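Local coordinates for protein endonuclease and methylase LlaGI (Lactococcus lactis, PDB 5FFJ) that recognises a specific DNA sequence as a Type ISP restriction-modification enzyme, combining methyltransferase and helicase-like ATPase parts with a nuclease that is deleted here, at residues A[1040-1046]-A[1262-1266]. Sequence-based numbering, arbitrary orientation.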
loop_
_atom_site.group_PDB
_atom_site.type_symbol
_atom_site.label_atom_id
_atom_site.label_comp_id
_atom_site.label_asym_id
_atom_site.label_seq_id
_atom_site.Cartn_x
_atom_site.Cartn_y
_atom_site.Cartn_z
ATOM N N TYR A 1040 -28.186 -1.293 35.311
ATOM C CA TYR A 1040 -28.709 -1.785 34.039
ATOM C C TYR A 1040 -28.805 -3.310 34.024
ATOM O O TYR A 1040 -29.599 -3.887 33.282
ATOM C CB TYR A 1040 -27.813 -1.293 32.899
ATOM C CG TYR A 1040 -28.258 -1.668 31.505
ATOM C CD1 TYR A 1040 -29.270 -0.969 30.862
ATOM C CD2 TYR A 1040 -27.642 -2.706 30.817
ATOM C CE1 TYR A 1040 -29.668 -1.304 29.581
ATOM C CE2 TYR A 1040 -28.031 -3.047 29.540
ATOM C CZ TYR A 1040 -29.042 -2.343 28.925
ATOM O OH TYR A 1040 -29.428 -2.682 27.650
ATOM N N LEU A 1041 -27.995 -3.954 34.859
ATOM C CA LEU A 1041 -27.958 -5.410 34.940
ATOM C C LEU A 1041 -29.245 -5.990 35.527
ATOM O O LEU A 1041 -29.568 -7.156 35.298
ATOM C CB LEU A 1041 -26.758 -5.852 35.778
ATOM C CG LEU A 1041 -25.397 -5.369 35.270
ATOM C CD1 LEU A 1041 -24.317 -5.610 36.307
ATOM C CD2 LEU A 1041 -25.041 -6.059 33.967
ATOM N N ASN A 1042 -29.975 -5.177 36.286
ATOM C CA ASN A 1042 -31.238 -5.613 36.872
ATOM C C ASN A 1042 -32.297 -5.850 35.803
ATOM O O ASN A 1042 -33.295 -6.534 36.038
ATOM C CB ASN A 1042 -31.750 -4.581 37.881
ATOM C CG ASN A 1042 -30.882 -4.493 39.122
ATOM O OD1 ASN A 1042 -29.690 -4.795 39.085
ATOM N ND2 ASN A 1042 -31.482 -4.080 40.232
ATOM N N TYR A 1043 -32.077 -5.277 34.625
ATOM C CA TYR A 1043 -33.032 -5.388 33.534
ATOM C C TYR A 1043 -32.970 -6.768 32.888
ATOM O O TYR A 1043 -31.904 -7.374 32.784
ATOM C CB TYR A 1043 -32.774 -4.291 32.497
ATOM C CG TYR A 1043 -32.895 -2.890 33.057
ATOM C CD1 TYR A 1043 -33.588 -2.648 34.241
ATOM C CD2 TYR A 1043 -32.315 -1.808 32.411
ATOM C CE1 TYR A 1043 -33.704 -1.370 34.756
ATOM C CE2 TYR A 1043 -32.425 -0.525 32.923
ATOM C CZ TYR A 1043 -33.120 -0.314 34.094
ATOM O OH TYR A 1043 -33.233 0.955 34.606
ATOM N N ARG A 1044 -34.131 -7.255 32.465
ATOM C CA ARG A 1044 -34.269 -8.610 31.941
ATOM C C ARG A 1044 -33.342 -8.851 30.753
ATOM O O ARG A 1044 -33.361 -8.084 29.791
ATOM C CB ARG A 1044 -35.724 -8.862 31.533
ATOM C CG ARG A 1044 -35.996 -10.258 31.010
ATOM C CD ARG A 1044 -37.450 -10.634 31.228
ATOM N NE ARG A 1044 -37.870 -11.762 30.400
ATOM C CZ ARG A 1044 -39.130 -12.169 30.279
ATOM N NH1 ARG A 1044 -40.100 -11.541 30.931
ATOM N NH2 ARG A 1044 -39.423 -13.204 29.504
ATOM N N PRO A 1045 -32.524 -9.917 30.815
ATOM C CA PRO A 1045 -31.616 -10.197 29.700
ATOM C C PRO A 1045 -32.373 -10.559 28.431
ATOM O O PRO A 1045 -33.493 -11.060 28.503
ATOM C CB PRO A 1045 -30.791 -11.384 30.205
ATOM C CG PRO A 1045 -31.667 -12.053 31.191
ATOM C CD PRO A 1045 -32.437 -10.953 31.860
ATOM N N LEU A 1046 -31.758 -10.310 27.282
ATOM C CA LEU A 1046 -32.425 -10.519 26.005
ATOM C C LEU A 1046 -32.251 -11.959 25.530
ATOM O O LEU A 1046 -33.146 -12.523 24.902
ATOM C CB LEU A 1046 -31.878 -9.536 24.969
ATOM C CG LEU A 1046 -32.726 -9.165 23.751
ATOM C CD1 LEU A 1046 -34.158 -8.818 24.130
ATOM C CD2 LEU A 1046 -32.073 -7.988 23.042
ATOM N N PRO A 1262 -28.347 -5.787 24.404
ATOM C CA PRO A 1262 -29.296 -4.992 25.196
ATOM C C PRO A 1262 -29.997 -5.764 26.309
ATOM O O PRO A 1262 -30.131 -6.985 26.241
ATOM C CB PRO A 1262 -30.323 -4.529 24.156
ATOM C CG PRO A 1262 -29.595 -4.550 22.871
ATOM C CD PRO A 1262 -28.628 -5.684 22.959
ATOM N N ARG A 1263 -30.428 -5.030 27.329
ATOM C CA ARG A 1263 -31.264 -5.566 28.395
ATOM C C ARG A 1263 -32.525 -4.720 28.493
ATOM O O ARG A 1263 -32.453 -3.501 28.634
ATOM C CB ARG A 1263 -30.525 -5.573 29.734
ATOM C CG ARG A 1263 -29.194 -6.308 29.706
ATOM C CD ARG A 1263 -28.590 -6.438 31.094
ATOM N NE ARG A 1263 -28.081 -7.790 31.335
ATOM C CZ ARG A 1263 -28.652 -8.693 32.131
ATOM N NH1 ARG A 1263 -29.765 -8.414 32.801
ATOM N NH2 ARG A 1263 -28.098 -9.890 32.267
ATOM N N ILE A 1264 -33.678 -5.375 28.414
ATOM C CA ILE A 1264 -34.959 -4.682 28.404
ATOM C C ILE A 1264 -35.535 -4.571 29.817
ATOM O O ILE A 1264 -35.695 -5.586 30.499
ATOM C CB ILE A 1264 -35.967 -5.405 27.488
ATOM C CG1 ILE A 1264 -35.772 -4.973 26.037
ATOM C CG2 ILE A 1264 -37.406 -5.097 27.898
ATOM C CD1 ILE A 1264 -34.367 -5.142 25.512
ATOM N N PRO A 1265 -35.861 -3.344 30.261
ATOM C CA PRO A 1265 -36.534 -3.206 31.556
ATOM C C PRO A 1265 -38.045 -3.370 31.454
ATOM O O PRO A 1265 -38.581 -3.409 30.346
ATOM C CB PRO A 1265 -36.181 -1.778 31.994
ATOM C CG PRO A 1265 -35.509 -1.117 30.803
ATOM C CD PRO A 1265 -35.654 -2.030 29.631
ATOM N N LEU A 1266 -38.712 -3.475 32.601
ATOM C CA LEU A 1266 -40.169 -3.524 32.663
ATOM C C LEU A 1266 -40.688 -2.110 32.932
ATOM O O LEU A 1266 -40.444 -1.550 33.999
ATOM C CB LEU A 1266 -40.629 -4.502 33.750
ATOM C CG LEU A 1266 -42.055 -5.061 33.649
ATOM C CD1 LEU A 1266 -43.053 -4.015 33.194
ATOM C CD2 LEU A 1266 -42.125 -6.262 32.716
#
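Two short, weakly bonded strands, 1044-1045 and 1263-1264, run antiparallel here, and both backbone polar groups of Arg1263 are met by tyrosine hydroxyls. Ile1264 N donates to Arg1044 O at 3.1 Å. One residue along, Arg1263 N gives its hydrogen to Tyr1040 OH instead (2.6 Å, nearly linear); that hydroxyl also bonds Tyr1249 OH, which in turn bonds Arg1263 O. Pro1045 and Leu1046 form backbone hydrogen bonds with Ile1053 and Phe1054. The Arg1263 side chain extends to the carbonyls of Leu1041 and Tyr1043, at the end of the 3-10 turn 1040-1042. Arg1263 NH1 makes a very short, bent hydrogen bond to Tyr1043 O (2.4 Å) and lies 2.8 Å from Leu1041 O at a poor angle, while NH2 forms a salt bridge with Glu1049. Pro1045 CB packs over one face of the Arg1263 guanidinium, 3.7 Å from Arg1263 NH2. Apolar contacts flank this polar centre: Pro1265 CB sits 3.5 Å above the Tyr1043 ring centroid in a CH-pi contact, and Leu1046 CD1 meets Ile1264 CD1 at 3.9 Å. The little ribbon thus pairs segments 216 residues apart, 1262-1266 belonging to the Type ISP specificity domain, and packs against helices 1234-1243, 1247-1252 and 1254-1259.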